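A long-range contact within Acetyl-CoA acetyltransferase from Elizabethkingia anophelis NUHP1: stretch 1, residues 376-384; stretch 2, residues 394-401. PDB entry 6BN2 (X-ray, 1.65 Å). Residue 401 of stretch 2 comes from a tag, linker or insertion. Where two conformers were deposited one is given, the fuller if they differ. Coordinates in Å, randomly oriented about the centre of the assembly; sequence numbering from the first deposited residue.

Stretch 1 376-384: NNAKYGAAA
Stretch 2, residues 394-401: AIVIENIK

What fills the apolar centre of this contact? Alanines of stretch 1 do, set against A394, V396 and I395, on two antiparallel strands, 380-384 and 394-399, whose axes approach to 4.7 Å with 164° between their N-to-C directions. A384 faces A394, with CA atoms 4.1 Å apart and CB 4.0 Å from CB. On the same face of the sheet, A382 pairs with V396 (CA to CA 4.4 Å), and A382 CB lies 4.4 Å from V396 CG2, the valine chi1 being t (177°). The other face carries A383 and I395, with A383 CB 4.0 Å from I395 CG2; I395 is t,t, and the end of its side chain leads away from stretch 1. G381, opposite I397 (p,t), offers no side chain to that face.

How is the register fixed? Backbone hydrogen bonds close two reciprocal pairs. A383 N donates to I395 O at 2.9 Å and I395 N to A383 O at 2.9 Å; G381 N donates to I397 O at 3.0 Å and I397 N to G381 O at 2.9 Å. These pairs have CA atoms 5.4 Å apart, whereas the non-hydrogen-bonded pairs between and beside them, A384 with A394, A382 with V396 and Y380 with E398, draw in to 4.1-4.6 Å. There CA-H...O contacts add to the ladder, as from A382 CA to I395 O (3.3 Å) and A394 CA to A383 O (3.2 Å). Phi runs from -95° to -151° and psi from 139° to 159° along 380-384.

What happens where the strand of stretch 1 begins? K379, at phi/psi -112/-75, still accepts from the next strand: N399 N to K379 O is 2.7 Å. N399, chi1 t and chi2 37°, also sends its side chain across, ND2 donating to A378 O at 3.0 Å, so one residue holds two successive carbonyls. Y380 (chi1 m, chi2 -60°) brings CE1 to 3.7 Å from E398 CB.

What lies at the polar edge? K379 is extended, all four chi angles t, and E398 is t,t with chi3 -8°; K379 NZ stays 4.6 Å from E398 OE2, opposite charges near each other but beyond a salt bridge. N377, at phi/psi 50/46 with chi1 t, places OD1 3.3 Å from CE of K401, a tag residue with chi angles m,t,t,p. A water bridges the two, donating to N377 O at 2.9 Å and accepting from K401 NZ at 3.0 Å.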

# COMPACT_ATOMS: atom_id res chain seq x y z
N ASN A 376 -27.26 13.97 -14.29
CA ASN A 376 -28.57 14.10 -13.68
C ASN A 376 -28.75 15.44 -12.96
O ASN A 376 -29.73 15.59 -12.23
CB ASN A 376 -28.79 12.92 -12.73
CG ASN A 376 -28.92 11.60 -13.47
OD1 ASN A 376 -30.01 11.28 -13.96
ND2 ASN A 376 -27.83 10.86 -13.60
N ASN A 377 -27.84 16.40 -13.18
CA ASN A 377 -27.95 17.73 -12.58
C ASN A 377 -28.18 17.63 -11.07
O ASN A 377 -29.04 18.32 -10.51
CB ASN A 377 -29.05 18.54 -13.25
CG ASN A 377 -28.99 20.01 -12.91
OD1 ASN A 377 -27.90 20.56 -12.73
ND2 ASN A 377 -30.15 20.65 -12.82
N ALA A 378 -27.41 16.77 -10.42
CA ALA A 378 -27.57 16.44 -9.01
C ALA A 378 -26.52 17.16 -8.17
O ALA A 378 -25.61 17.80 -8.69
CB ALA A 378 -27.46 14.92 -8.82
N LYS A 379 -26.65 17.03 -6.85
CA LYS A 379 -25.76 17.72 -5.92
C LYS A 379 -24.86 16.74 -5.17
O LYS A 379 -23.67 16.62 -5.49
CB LYS A 379 -26.56 18.56 -4.92
CG LYS A 379 -25.66 19.43 -4.05
CD LYS A 379 -26.47 20.34 -3.14
CE LYS A 379 -25.55 21.27 -2.37
NZ LYS A 379 -26.32 22.12 -1.43
N TYR A 380 -25.39 16.01 -4.20
CA TYR A 380 -24.58 15.09 -3.41
C TYR A 380 -24.63 13.67 -3.96
O TYR A 380 -25.70 13.16 -4.33
CB TYR A 380 -25.02 15.09 -1.95
CG TYR A 380 -24.77 16.38 -1.22
CD1 TYR A 380 -23.48 16.88 -1.09
CD2 TYR A 380 -25.82 17.08 -0.64
CE1 TYR A 380 -23.24 18.07 -0.41
CE2 TYR A 380 -25.59 18.26 0.04
CZ TYR A 380 -24.30 18.75 0.16
OH TYR A 380 -24.08 19.92 0.84
N GLY A 381 -23.47 13.01 -3.98
CA GLY A 381 -23.40 11.60 -4.28
C GLY A 381 -22.58 10.88 -3.23
O GLY A 381 -21.77 11.48 -2.51
N ALA A 382 -22.79 9.57 -3.14
CA ALA A 382 -21.97 8.75 -2.25
C ALA A 382 -21.53 7.49 -2.97
O ALA A 382 -22.29 6.90 -3.73
CB ALA A 382 -22.72 8.38 -0.96
N ALA A 383 -20.30 7.07 -2.72
CA ALA A 383 -19.78 5.82 -3.25
C ALA A 383 -19.26 4.98 -2.10
O ALA A 383 -18.74 5.52 -1.13
CB ALA A 383 -18.64 6.05 -4.24
N ALA A 384 -19.40 3.66 -2.22
CA ALA A 384 -18.91 2.78 -1.16
C ALA A 384 -18.53 1.44 -1.77
O ALA A 384 -19.08 1.03 -2.79
CB ALA A 384 -19.97 2.56 -0.06
N ALA A 394 -16.15 4.42 2.28
CA ALA A 394 -17.23 5.21 1.71
C ALA A 394 -16.78 6.66 1.57
O ALA A 394 -15.99 7.16 2.37
CB ALA A 394 -18.50 5.16 2.60
N ILE A 395 -17.31 7.34 0.56
CA ILE A 395 -16.95 8.73 0.32
C ILE A 395 -18.19 9.48 -0.16
O ILE A 395 -19.02 8.93 -0.89
CB ILE A 395 -15.78 8.83 -0.68
CG1 ILE A 395 -15.28 10.27 -0.81
CG2 ILE A 395 -16.16 8.23 -2.07
CD1 ILE A 395 -13.95 10.36 -1.59
N VAL A 396 -18.34 10.73 0.31
CA VAL A 396 -19.43 11.61 -0.08
C VAL A 396 -18.83 12.76 -0.88
O VAL A 396 -17.85 13.37 -0.44
CB VAL A 396 -20.18 12.13 1.17
CG1 VAL A 396 -21.28 13.12 0.76
CG2 VAL A 396 -20.76 10.96 1.96
N ILE A 397 -19.41 13.05 -2.05
CA ILE A 397 -18.89 14.14 -2.86
C ILE A 397 -20.04 15.08 -3.20
O ILE A 397 -21.21 14.72 -3.14
CB ILE A 397 -18.19 13.67 -4.15
CG1 ILE A 397 -19.18 13.00 -5.10
CG2 ILE A 397 -16.99 12.78 -3.83
CD1 ILE A 397 -18.55 12.62 -6.46
N GLU A 398 -19.67 16.32 -3.52
CA GLU A 398 -20.63 17.33 -3.93
C GLU A 398 -20.30 17.73 -5.36
O GLU A 398 -19.20 18.20 -5.64
CB GLU A 398 -20.59 18.56 -3.01
CG GLU A 398 -21.59 19.65 -3.46
CD GLU A 398 -21.42 20.96 -2.70
OE1 GLU A 398 -20.65 21.00 -1.72
OE2 GLU A 398 -22.07 21.96 -3.09
N ASN A 399 -21.25 17.52 -6.26
CA ASN A 399 -21.08 17.97 -7.63
C ASN A 399 -21.04 19.50 -7.68
O ASN A 399 -21.85 20.18 -7.05
CB ASN A 399 -22.24 17.44 -8.49
CG ASN A 399 -22.16 17.93 -9.93
OD1 ASN A 399 -21.07 18.04 -10.50
ND2 ASN A 399 -23.32 18.23 -10.53
N ILE A 400 -20.08 20.03 -8.43
CA ILE A 400 -19.94 21.47 -8.65
C ILE A 400 -20.45 21.74 -10.07
O ILE A 400 -19.84 21.29 -11.04
CB ILE A 400 -18.49 21.94 -8.47
CG1 ILE A 400 -17.98 21.59 -7.07
CG2 ILE A 400 -18.36 23.43 -8.77
CD1 ILE A 400 -18.88 22.07 -5.95
N LYS A 401 -21.56 22.46 -10.17
CA LYS A 401 -22.25 22.63 -11.44
C LYS A 401 -21.50 23.61 -12.32
O LYS A 401 -21.04 24.66 -11.85
CB LYS A 401 -23.69 23.07 -11.20
CG LYS A 401 -24.46 22.11 -10.30
CD LYS A 401 -25.96 22.14 -10.53
CE LYS A 401 -26.66 21.02 -9.76
NZ LYS A 401 -26.80 21.32 -8.31
OXT LYS A 401 -21.31 23.36 -13.51
O HOH W 1 -29.12 19.52 -7.85